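Local coordinates for protein methyltransferase (Pectobacterium atrosepticum SCRI1043, PDB 2P7I) that probably transfers a methyl group from S-adenosylmethionine to a substrate not yet identified, using a Rossmann-like methyltransferase domain, at residues N127-E133 / E245-N249; F37-R42 / G134-V140; P119-K124 / D185-L191; L46-F52 / D66-E71. All blocks are in the same frame, centred on the assembly; numbering follows the deposited sequence.

Contact 1: N127-E133 / E245-N249; sequences NDDWLAE and EKGIN. With NA (sodium ion), chain F.
The carboxamide of N127 grips the backbone of G247 at both ends. Its OD1 accepts from G247 N at 2.8 Å, in the carbonyl plane and on a lone pair, while ND2 donates to G247 O with an N-H...O angle of 167°. With CG anti to the backbone N (chi1 -172°), the amide reaches out from the last turn of the helix to the chain passing beside it. The second N-H of ND2 is taken by D128 OD1, 2.9 Å away and nearly in the amide plane, so three bonds fix the rotation of this buried group.

D128 in turn uses its other oxygen: N249 ND2 donates to D128 OD2 over 2.9 Å, on the syn side but about 30° out of the carboxylate plane. The far end of the N249 amide is a metal ligand, its OD1 lying 2.3 Å from the sodium ion, which Q250 O and two waters also bind.

K246 lays an extended chain along the helix end, its CE 3.3 Å from N127 O. Its NZ forms a long salt bridge of 3.7 Å with E133 OE2. A water donates to both N127 O and L131 O where the helix ends. L131 CD1 packs against the start of K246, 3.7 Å from the backbone N of K246.

The contact fastens the C-terminal tail, just past strand 237-245, to the C-terminal end of helix 119-130. L131 and W130 rest on I107 of strand 104-110, R103 reaches D128 O, and N127 and L131 touch L191 ahead of strand 192-201.

Contact 2: F37-R42 / G134-V140; sequences FTPFFR and GGRLFLV
An aromatic cluster of F37, F41 and F138 joins the turn after helix 24-37 to strand 135-142 of the Rossmann-like sheet. F138 is its centre. Its CB sits over the F37 ring face, a CH-pi contact 4.0 Å from the F37 centroid, and its CD2 touches F37 CG at 3.6 Å. The two rings are oblique, planes 52° apart. F41 CD1 comes within 3.7 Å of F138 CZ, and the CB of F40 packs on F138 CE2. At the in-plane edge of the F37 ring, V140 CG2 lies 3.5 Å from CE1.

Nearer the start of the strand the contact turns polar. R136, extended from CG to NE, brings NH1 to 2.7 Å from F40 O, in a bent hydrogen bond of 139°. R42 folds at chi2 and chi3 so that its CD lies over one face of the R136 guanidinium, 3.5 Å from R136 NE. The two side chains cross at about a right angle.

F37 also meets F241 of strand 237-245 and F56 of helix 55-60, while F41 meets F64 edge-to-face. R136 NH1 bonds P39 O of the second subunit, where F40 meets its own copy, so the turn lies at a subunit interface beside strands 104-110 and 237-245.

Contact 3: P119-K124 / D185-L191; sequences PVALLK and DASRAGL
V120, L123 and A189 carry most of this contact, which is apolar throughout its centre. The methyl of A189 is wedged against helix 119-130: its CB is 3.3 Å from L123 CB, tighter than usual for two carbons, and 3.5 Å from K124 N. The small side chain lets the backbones approach closely, with the CA atoms of K124 and A189 4.5 Å apart. V120 spreads its two methyls along the other helix. CG1, anti to the backbone N (chi1 176°), lies 3.7 Å from A189 N, whereas CG2 faces the CB of R188 and the carbonyl of D185. One turn on, L123 uses CD1 and CB: CD1 rests 3.8 Å from both D185 O and A186 N, and CB meets L191 CD1, the two leucines crossing at about a right angle.

The polar residues make van der Waals contacts here. D185 OD2 sits 3.6 Å from the P119 ring carbon CG, and its hydrogen bond goes to Y177 OH instead. K124 passes the carbonyl of A189 with its aliphatic CB and CG before its amine leads away.

Backbone bonding shapes the second segment. At G190 the helix ends in a Schellman motif, with L191 N bonded to A186 O and G190 N to S187 O; this turn puts L191 beside L123.

Helices 119-130 and 179-188 are thus packed side by side on one face of the sheet. L123 and L191 both sit on L137 of strand 135-142, L122 and L123 reach L109 of strand 104-110, and R188 touches S159 of the third subunit.

Contact 4: L46-F52 / D66-E71; sequences LLELGSF and DITCVE
L47 lays its CD1 over the neighbouring strand, 3.8 Å from T68 CG2 and 3.9 Å from V70 CG2. L49 lies alongside V70 on the same face. The other face carries L46 next to I67, CD2 to CG2 3.8 Å, then E48 and C69. Strands 46-49 and 67-71 run parallel, 17° apart, and are joined in register by alternating backbone bonds, such as E48 N to T68 O at 2.7 Å.

Past the strand end, V70 O accepts from both G50 N and S51 N: G50 N comes close to the C=O axis though its N-H is bent (140°), S51 N from above the carbonyl plane. S51 OG then lies 3.3 Å from C69 CB. E71 bends at chi2 (49°) to bring its carboxylate against the turn at F52: F52 N donates to E71 OE1 at 2.8 Å from above the carboxylate plane, and OE2 bonds S73 N.

This is the first beta-alpha-beta unit of the Rossmann-like fold, and its turn at G50 is where relatives bind S-adenosylmethionine. Here E48 OE2 and G50 O bond a Tris molecule, probably from the crystallisation liquor. Helix 55-60 covers the L46 and E48 face, with T57 bonding E48 OE1; strands 104-110 and 88-92 flank the pair.

Overall arrangement
From the N terminus, the turn after helix 24-37 enters contact 2, which closes only when strand 135-142 arrives. Within that span contact 4 opens and shuts, a short loop holding one beta-alpha-beta unit. Helix 119-130 then begins contact 3 and, at its other end, contact 1. Contacts 1, 2 and 3 all cross one another along the chain: strand 135-142 ends contact 2, the end of helix 179-188 completes contact 3, and the C-terminal tail completes contact 1. They also touch in space, L131 against R136 and L137, L191 against N127 and L137. Contact 4, pairing two parallel strands, meets contact 1 through W130. Contact 2 sets the turn on strand 135-142; contacts 1 and 3 fix helix 119-130 to the tail and helix 179-188.

Contact 1: N127-E133 / E245-N249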
# COMPACT_ATOMS: atom_id res chain seq x y z
N ASN B 127 -9.28 -29.58 -6.36
CA ASN B 127 -7.91 -30.02 -6.44
C ASN B 127 -7.84 -31.49 -6.78
O ASN B 127 -7.10 -31.90 -7.68
CB ASN B 127 -7.19 -29.79 -5.12
CG ASN B 127 -5.70 -30.05 -5.21
OD1 ASN B 127 -4.96 -29.23 -5.74
ND2 ASN B 127 -5.25 -31.23 -4.76
N ASP B 128 -8.62 -32.30 -6.05
CA ASP B 128 -8.46 -33.74 -6.07
C ASP B 128 -9.22 -34.45 -7.18
O ASP B 128 -8.79 -35.50 -7.66
CB ASP B 128 -8.91 -34.33 -4.74
CG ASP B 128 -8.01 -33.97 -3.58
OD1 ASP B 128 -7.03 -33.23 -3.75
OD2 ASP B 128 -8.30 -34.44 -2.48
N ASP B 129 -10.38 -33.93 -7.53
CA ASP B 129 -11.29 -34.62 -8.46
C ASP B 129 -11.34 -33.97 -9.84
O ASP B 129 -11.50 -34.66 -10.85
CB ASP B 129 -12.68 -34.59 -7.87
CG ASP B 129 -12.81 -35.45 -6.65
OD1 ASP B 129 -11.90 -36.25 -6.40
OD2 ASP B 129 -13.84 -35.31 -5.95
N TRP B 130 -11.21 -32.65 -9.90
CA TRP B 130 -11.58 -31.95 -11.12
C TRP B 130 -10.46 -31.31 -11.92
O TRP B 130 -10.57 -31.28 -13.14
CB TRP B 130 -12.69 -30.93 -10.84
CG TRP B 130 -13.96 -31.58 -10.33
CD1 TRP B 130 -14.40 -32.83 -10.59
CD2 TRP B 130 -14.93 -30.96 -9.49
NE1 TRP B 130 -15.62 -33.04 -9.96
CE2 TRP B 130 -15.97 -31.89 -9.30
CE3 TRP B 130 -15.06 -29.68 -8.94
CZ2 TRP B 130 -17.08 -31.61 -8.52
CZ3 TRP B 130 -16.16 -29.38 -8.19
CH2 TRP B 130 -17.18 -30.35 -8.00
N LEU B 131 -9.39 -30.82 -11.29
CA LEU B 131 -8.31 -30.23 -12.07
C LEU B 131 -7.57 -31.30 -12.88
O LEU B 131 -7.13 -32.30 -12.34
CB LEU B 131 -7.28 -29.50 -11.20
CG LEU B 131 -7.58 -28.07 -10.78
CD1 LEU B 131 -6.53 -27.62 -9.75
CD2 LEU B 131 -7.61 -27.11 -11.97
N ALA B 132 -7.41 -31.06 -14.17
CA ALA B 132 -6.54 -31.87 -14.97
C ALA B 132 -5.09 -31.66 -14.54
O ALA B 132 -4.76 -30.69 -13.87
CB ALA B 132 -6.73 -31.57 -16.46
N GLU B 133 -4.21 -32.55 -14.96
CA GLU B 133 -2.79 -32.27 -14.79
C GLU B 133 -2.45 -31.03 -15.61
O GLU B 133 -2.84 -30.92 -16.80
CB GLU B 133 -1.94 -33.48 -15.23
CG GLU B 133 -2.19 -34.76 -14.38
CD GLU B 133 -1.89 -34.57 -12.89
OE1 GLU B 133 -0.96 -33.78 -12.58
OE2 GLU B 133 -2.55 -35.21 -12.03
N GLU B 245 -2.97 -24.07 -8.96
CA GLU B 245 -2.70 -25.33 -9.66
C GLU B 245 -2.85 -26.47 -8.69
O GLU B 245 -2.98 -26.27 -7.47
CB GLU B 245 -1.32 -25.30 -10.31
CG GLU B 245 -1.37 -24.32 -11.48
CD GLU B 245 -0.03 -24.06 -12.15
OE1 GLU B 245 0.61 -25.02 -12.60
OE2 GLU B 245 0.37 -22.88 -12.25
N LYS B 246 -2.88 -27.67 -9.25
CA LYS B 246 -3.17 -28.87 -8.47
C LYS B 246 -1.99 -29.23 -7.58
O LYS B 246 -0.84 -29.22 -8.02
CB LYS B 246 -3.50 -30.02 -9.43
CG LYS B 246 -3.77 -31.31 -8.76
CD LYS B 246 -4.34 -32.35 -9.78
CE LYS B 246 -4.63 -33.68 -9.05
NZ LYS B 246 -5.49 -34.64 -9.86
N GLY B 247 -2.26 -29.55 -6.32
CA GLY B 247 -1.26 -30.16 -5.42
C GLY B 247 -1.52 -31.66 -5.21
O GLY B 247 -2.65 -32.09 -5.32
N ILE B 248 -0.48 -32.47 -4.93
CA ILE B 248 -0.70 -33.92 -4.79
C ILE B 248 -1.28 -34.18 -3.39
O ILE B 248 -0.79 -33.67 -2.43
CB ILE B 248 0.56 -34.81 -5.04
CG1 ILE B 248 1.08 -34.62 -6.48
CG2 ILE B 248 0.23 -36.32 -4.82
CD1 ILE B 248 2.39 -35.39 -6.82
N ASN B 249 -2.40 -34.88 -3.34
CA ASN B 249 -3.00 -35.27 -2.08
C ASN B 249 -3.35 -36.71 -2.20
O ASN B 249 -4.01 -37.08 -3.17
CB ASN B 249 -4.29 -34.51 -1.82
CG ASN B 249 -4.96 -34.95 -0.55
OD1 ASN B 249 -4.29 -35.08 0.46
ND2 ASN B 249 -6.25 -35.23 -0.58
NA NA F . -3.74 -36.36 2.24
O HOH W 1 -7.61 -33.48 -10.04
O HOH W 2 -6.41 -36.43 -7.01
O HOH W 3 -1.23 -36.45 0.84
O HOH W 4 -2.68 -34.36 2.95

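Contact 2: F37-R42 / G134-V140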
# COMPACT_ATOMS: atom_id res chain seq x y z
N PHE B 37 -7.97 -13.00 -16.52
CA PHE B 37 -7.76 -14.45 -16.70
C PHE B 37 -6.98 -14.81 -17.96
O PHE B 37 -6.27 -15.81 -18.01
CB PHE B 37 -9.11 -15.16 -16.82
CG PHE B 37 -9.98 -15.13 -15.59
CD1 PHE B 37 -9.55 -14.61 -14.37
CD2 PHE B 37 -11.27 -15.67 -15.65
CE1 PHE B 37 -10.37 -14.62 -13.25
CE2 PHE B 37 -12.11 -15.70 -14.53
CZ PHE B 37 -11.67 -15.15 -13.34
N THR B 38 -7.15 -14.00 -19.00
CA THR B 38 -6.73 -14.36 -20.36
C THR B 38 -5.28 -14.82 -20.49
O THR B 38 -5.03 -15.84 -21.11
CB THR B 38 -7.06 -13.24 -21.35
OG1 THR B 38 -8.49 -13.16 -21.48
CG2 THR B 38 -6.48 -13.55 -22.73
N PRO B 39 -4.32 -14.11 -19.89
CA PRO B 39 -2.93 -14.54 -20.02
C PRO B 39 -2.62 -15.91 -19.40
O PRO B 39 -1.58 -16.51 -19.72
CB PRO B 39 -2.14 -13.46 -19.28
CG PRO B 39 -3.07 -12.37 -19.03
CD PRO B 39 -4.45 -12.89 -19.08
N PHE B 40 -3.48 -16.38 -18.51
CA PHE B 40 -3.25 -17.62 -17.78
C PHE B 40 -4.00 -18.83 -18.31
O PHE B 40 -3.71 -19.95 -17.88
CB PHE B 40 -3.66 -17.45 -16.32
CG PHE B 40 -2.94 -16.35 -15.60
CD1 PHE B 40 -1.57 -16.43 -15.42
CD2 PHE B 40 -3.63 -15.25 -15.07
CE1 PHE B 40 -0.88 -15.45 -14.72
CE2 PHE B 40 -2.96 -14.27 -14.38
CZ PHE B 40 -1.58 -14.36 -14.20
N PHE B 41 -4.97 -18.61 -19.19
CA PHE B 41 -5.78 -19.70 -19.73
C PHE B 41 -4.89 -20.79 -20.32
O PHE B 41 -3.88 -20.49 -20.97
CB PHE B 41 -6.74 -19.22 -20.81
CG PHE B 41 -8.01 -18.55 -20.30
CD1 PHE B 41 -8.69 -18.99 -19.17
CD2 PHE B 41 -8.57 -17.51 -21.04
CE1 PHE B 41 -9.89 -18.37 -18.76
CE2 PHE B 41 -9.73 -16.89 -20.63
CZ PHE B 41 -10.40 -17.31 -19.50
N ARG B 42 -5.26 -22.03 -20.03
CA ARG B 42 -4.63 -23.21 -20.62
C ARG B 42 -5.41 -23.67 -21.84
O ARG B 42 -6.63 -23.56 -21.88
CB ARG B 42 -4.69 -24.36 -19.62
CG ARG B 42 -4.08 -24.11 -18.28
CD ARG B 42 -2.61 -24.29 -18.34
NE ARG B 42 -2.35 -25.63 -18.81
CZ ARG B 42 -1.25 -26.02 -19.44
NH1 ARG B 42 -0.25 -25.16 -19.65
NH2 ARG B 42 -1.15 -27.28 -19.84
N GLY B 134 -1.76 -30.09 -14.98
CA GLY B 134 -1.45 -28.80 -15.59
C GLY B 134 -2.60 -27.81 -15.56
O GLY B 134 -2.46 -26.69 -16.02
N GLY B 135 -3.75 -28.25 -15.05
CA GLY B 135 -4.94 -27.42 -15.05
C GLY B 135 -4.84 -26.27 -14.05
O GLY B 135 -4.08 -26.33 -13.10
N ARG B 136 -5.62 -25.23 -14.30
CA ARG B 136 -5.61 -24.03 -13.48
C ARG B 136 -7.01 -23.68 -12.98
O ARG B 136 -7.96 -23.71 -13.73
CB ARG B 136 -5.01 -22.87 -14.28
CG ARG B 136 -3.50 -23.05 -14.47
CD ARG B 136 -2.89 -22.00 -15.35
NE ARG B 136 -1.49 -22.32 -15.63
CZ ARG B 136 -0.71 -21.61 -16.42
NH1 ARG B 136 -1.18 -20.54 -17.02
NH2 ARG B 136 0.54 -21.99 -16.63
N LEU B 137 -7.07 -23.29 -11.70
CA LEU B 137 -8.22 -22.75 -11.06
C LEU B 137 -8.10 -21.25 -11.02
O LEU B 137 -7.01 -20.71 -10.64
CB LEU B 137 -8.37 -23.31 -9.64
CG LEU B 137 -9.45 -22.63 -8.77
CD1 LEU B 137 -10.94 -22.88 -9.31
CD2 LEU B 137 -9.27 -23.01 -7.31
N PHE B 138 -9.18 -20.61 -11.48
CA PHE B 138 -9.36 -19.16 -11.45
C PHE B 138 -10.32 -18.82 -10.35
O PHE B 138 -11.56 -18.84 -10.53
CB PHE B 138 -9.86 -18.68 -12.80
CG PHE B 138 -8.90 -18.96 -13.90
CD1 PHE B 138 -8.79 -20.24 -14.44
CD2 PHE B 138 -8.10 -17.93 -14.42
CE1 PHE B 138 -7.87 -20.52 -15.44
CE2 PHE B 138 -7.20 -18.18 -15.44
CZ PHE B 138 -7.06 -19.48 -15.94
N LEU B 139 -9.75 -18.46 -9.21
CA LEU B 139 -10.48 -18.25 -7.97
C LEU B 139 -10.63 -16.77 -7.66
O LEU B 139 -9.67 -16.10 -7.37
CB LEU B 139 -9.76 -18.95 -6.79
CG LEU B 139 -10.37 -18.79 -5.40
CD1 LEU B 139 -11.82 -19.36 -5.37
CD2 LEU B 139 -9.50 -19.54 -4.36
N VAL B 140 -11.85 -16.27 -7.72
CA VAL B 140 -12.07 -14.81 -7.56
C VAL B 140 -13.19 -14.59 -6.56
O VAL B 140 -14.22 -15.17 -6.69
CB VAL B 140 -12.37 -14.09 -8.89
CG1 VAL B 140 -12.61 -12.60 -8.67
CG2 VAL B 140 -11.23 -14.28 -9.90
O HOH W 5 -0.04 -18.85 -19.72

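Contact 3: P119-K124 / D185-L191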
# COMPACT_ATOMS: atom_id res chain seq x y z
N PRO B 119 -15.99 -24.04 2.47
CA PRO B 119 -15.23 -23.67 1.29
C PRO B 119 -13.98 -24.54 1.05
O PRO B 119 -13.66 -24.85 -0.08
CB PRO B 119 -14.83 -22.22 1.58
CG PRO B 119 -14.88 -22.11 3.09
CD PRO B 119 -15.99 -22.98 3.49
N VAL B 120 -13.30 -24.95 2.11
CA VAL B 120 -12.14 -25.82 1.94
C VAL B 120 -12.57 -27.14 1.27
O VAL B 120 -11.86 -27.66 0.40
CB VAL B 120 -11.40 -26.08 3.28
CG1 VAL B 120 -10.26 -27.10 3.04
CG2 VAL B 120 -10.86 -24.76 3.81
N ALA B 121 -13.75 -27.66 1.59
CA ALA B 121 -14.17 -28.93 1.03
C ALA B 121 -14.44 -28.82 -0.49
O ALA B 121 -14.20 -29.79 -1.24
CB ALA B 121 -15.41 -29.51 1.79
N LEU B 122 -14.93 -27.66 -0.95
CA LEU B 122 -15.15 -27.41 -2.37
C LEU B 122 -13.83 -27.26 -3.11
O LEU B 122 -13.64 -27.87 -4.16
CB LEU B 122 -16.03 -26.16 -2.58
CG LEU B 122 -16.25 -25.69 -4.04
CD1 LEU B 122 -16.87 -26.77 -4.94
CD2 LEU B 122 -17.12 -24.40 -4.15
N LEU B 123 -12.91 -26.50 -2.53
CA LEU B 123 -11.62 -26.29 -3.16
C LEU B 123 -10.85 -27.62 -3.23
O LEU B 123 -10.07 -27.85 -4.15
CB LEU B 123 -10.83 -25.21 -2.41
CG LEU B 123 -11.42 -23.81 -2.45
CD1 LEU B 123 -10.65 -22.91 -1.49
CD2 LEU B 123 -11.44 -23.27 -3.87
N LYS B 124 -11.08 -28.48 -2.26
CA LYS B 124 -10.45 -29.80 -2.21
C LYS B 124 -10.99 -30.72 -3.32
O LYS B 124 -10.23 -31.44 -3.95
CB LYS B 124 -10.60 -30.41 -0.81
CG LYS B 124 -9.89 -31.73 -0.66
CD LYS B 124 -10.03 -32.38 0.74
CE LYS B 124 -9.17 -33.62 0.85
NZ LYS B 124 -9.37 -34.22 2.20
N ASP B 185 -7.55 -20.69 2.80
CA ASP B 185 -8.49 -21.75 2.47
C ASP B 185 -8.00 -22.56 1.26
O ASP B 185 -8.16 -23.78 1.23
CB ASP B 185 -9.88 -21.17 2.23
CG ASP B 185 -10.59 -20.77 3.50
OD1 ASP B 185 -10.06 -20.96 4.63
OD2 ASP B 185 -11.78 -20.35 3.36
N ALA B 186 -7.44 -21.88 0.25
CA ALA B 186 -6.87 -22.60 -0.92
C ALA B 186 -5.73 -23.53 -0.47
O ALA B 186 -5.63 -24.68 -0.89
CB ALA B 186 -6.35 -21.64 -1.92
N SER B 187 -4.91 -23.04 0.42
CA SER B 187 -3.84 -23.79 0.91
C SER B 187 -4.30 -24.97 1.72
O SER B 187 -3.77 -26.08 1.57
CB SER B 187 -2.96 -22.94 1.82
OG SER B 187 -2.01 -23.79 2.38
N ARG B 188 -5.27 -24.72 2.60
CA ARG B 188 -5.89 -25.78 3.38
C ARG B 188 -6.52 -26.90 2.54
O ARG B 188 -6.59 -28.05 2.99
CB ARG B 188 -6.94 -25.22 4.35
CG ARG B 188 -6.28 -24.54 5.55
CD ARG B 188 -7.32 -23.89 6.43
NE ARG B 188 -6.72 -23.41 7.67
CZ ARG B 188 -7.43 -23.04 8.72
NH1 ARG B 188 -8.75 -23.02 8.65
NH2 ARG B 188 -6.84 -22.68 9.86
N ALA B 189 -6.99 -26.56 1.36
CA ALA B 189 -7.62 -27.52 0.43
C ALA B 189 -6.60 -28.34 -0.38
O ALA B 189 -7.00 -29.20 -1.19
CB ALA B 189 -8.53 -26.74 -0.54
N GLY B 190 -5.30 -28.08 -0.21
CA GLY B 190 -4.26 -28.75 -0.98
C GLY B 190 -3.86 -28.14 -2.31
O GLY B 190 -3.03 -28.70 -3.01
N LEU B 191 -4.45 -27.02 -2.68
CA LEU B 191 -4.07 -26.34 -3.90
C LEU B 191 -2.76 -25.65 -3.78
O LEU B 191 -2.34 -25.30 -2.66
CB LEU B 191 -5.08 -25.25 -4.25
CG LEU B 191 -6.49 -25.75 -4.64
CD1 LEU B 191 -7.52 -24.65 -4.39
CD2 LEU B 191 -6.51 -26.25 -6.11

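Contact 4: L46-F52 / D66-E71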
# COMPACT_ATOMS: atom_id res chain seq x y z
N LEU B 46 -12.91 -26.03 -20.31
CA LEU B 46 -13.15 -25.21 -19.15
C LEU B 46 -14.35 -25.72 -18.38
O LEU B 46 -15.31 -26.21 -18.97
CB LEU B 46 -13.37 -23.75 -19.56
CG LEU B 46 -13.61 -22.74 -18.43
CD1 LEU B 46 -12.93 -21.42 -18.70
CD2 LEU B 46 -15.09 -22.55 -18.23
N LEU B 47 -14.26 -25.63 -17.05
CA LEU B 47 -15.35 -25.91 -16.15
C LEU B 47 -15.73 -24.61 -15.42
O LEU B 47 -14.87 -23.98 -14.80
CB LEU B 47 -14.95 -26.99 -15.13
CG LEU B 47 -15.92 -27.34 -14.00
CD1 LEU B 47 -17.22 -28.00 -14.44
CD2 LEU B 47 -15.18 -28.26 -12.96
N GLU B 48 -17.00 -24.22 -15.48
CA GLU B 48 -17.51 -23.03 -14.78
C GLU B 48 -18.41 -23.48 -13.63
O GLU B 48 -19.52 -24.00 -13.85
CB GLU B 48 -18.24 -22.07 -15.71
CG GLU B 48 -18.78 -20.84 -14.98
CD GLU B 48 -19.62 -19.89 -15.83
OE1 GLU B 48 -20.13 -20.28 -16.90
OE2 GLU B 48 -19.81 -18.75 -15.36
N LEU B 49 -17.91 -23.31 -12.42
CA LEU B 49 -18.63 -23.70 -11.22
C LEU B 49 -19.49 -22.54 -10.75
O LEU B 49 -18.98 -21.46 -10.46
CB LEU B 49 -17.63 -24.11 -10.13
CG LEU B 49 -16.88 -25.41 -10.45
CD1 LEU B 49 -15.74 -25.65 -9.48
CD2 LEU B 49 -17.88 -26.56 -10.47
N GLY B 50 -20.79 -22.77 -10.67
CA GLY B 50 -21.76 -21.74 -10.28
C GLY B 50 -22.10 -20.82 -11.43
O GLY B 50 -21.95 -19.62 -11.33
N SER B 51 -22.54 -21.39 -12.54
CA SER B 51 -22.70 -20.63 -13.79
C SER B 51 -23.97 -19.78 -13.80
O SER B 51 -24.17 -18.91 -14.68
CB SER B 51 -22.71 -21.59 -14.97
OG SER B 51 -23.49 -22.74 -14.67
N PHE B 52 -24.85 -20.05 -12.84
CA PHE B 52 -26.13 -19.34 -12.73
C PHE B 52 -26.85 -19.18 -14.08
O PHE B 52 -27.08 -20.18 -14.78
CB PHE B 52 -25.89 -18.02 -11.99
CG PHE B 52 -27.12 -17.47 -11.33
CD1 PHE B 52 -27.90 -18.27 -10.49
CD2 PHE B 52 -27.47 -16.15 -11.52
CE1 PHE B 52 -29.03 -17.76 -9.87
CE2 PHE B 52 -28.58 -15.63 -10.90
CZ PHE B 52 -29.37 -16.44 -10.07
N ASP B 66 -15.49 -25.68 -25.50
CA ASP B 66 -15.89 -26.83 -24.70
C ASP B 66 -15.93 -26.40 -23.26
O ASP B 66 -14.91 -26.38 -22.59
CB ASP B 66 -14.91 -27.97 -24.90
CG ASP B 66 -15.29 -29.21 -24.13
OD1 ASP B 66 -16.33 -29.20 -23.41
OD2 ASP B 66 -14.55 -30.22 -24.26
N ILE B 67 -17.14 -26.04 -22.82
CA ILE B 67 -17.39 -25.50 -21.50
C ILE B 67 -18.40 -26.37 -20.81
O ILE B 67 -19.39 -26.76 -21.40
CB ILE B 67 -17.95 -24.06 -21.53
CG1 ILE B 67 -16.93 -23.10 -22.16
CG2 ILE B 67 -18.27 -23.60 -20.12
CD1 ILE B 67 -17.46 -21.68 -22.39
N THR B 68 -18.12 -26.70 -19.56
CA THR B 68 -19.03 -27.47 -18.73
C THR B 68 -19.44 -26.54 -17.60
O THR B 68 -18.60 -25.86 -16.99
CB THR B 68 -18.36 -28.74 -18.21
OG1 THR B 68 -17.97 -29.55 -19.32
CG2 THR B 68 -19.27 -29.54 -17.28
N CYS B 69 -20.75 -26.49 -17.34
CA CYS B 69 -21.34 -25.54 -16.41
C CYS B 69 -22.10 -26.28 -15.35
O CYS B 69 -23.05 -27.00 -15.68
CB CYS B 69 -22.33 -24.61 -17.11
SG CYS B 69 -21.66 -23.43 -18.28
N VAL B 70 -21.73 -26.07 -14.09
CA VAL B 70 -22.40 -26.66 -12.94
C VAL B 70 -23.15 -25.56 -12.22
O VAL B 70 -22.57 -24.53 -11.84
CB VAL B 70 -21.43 -27.36 -11.97
CG1 VAL B 70 -22.19 -27.99 -10.81
CG2 VAL B 70 -20.62 -28.42 -12.68
N GLU B 71 -24.45 -25.79 -12.02
CA GLU B 71 -25.34 -24.83 -11.38
C GLU B 71 -26.41 -25.60 -10.66
O GLU B 71 -26.96 -26.56 -11.19
CB GLU B 71 -25.96 -23.92 -12.43
CG GLU B 71 -27.03 -22.96 -11.93
CD GLU B 71 -26.64 -22.18 -10.69
OE1 GLU B 71 -25.49 -21.69 -10.61
OE2 GLU B 71 -27.49 -22.05 -9.79
O HOH W 6 -15.67 -28.71 -20.47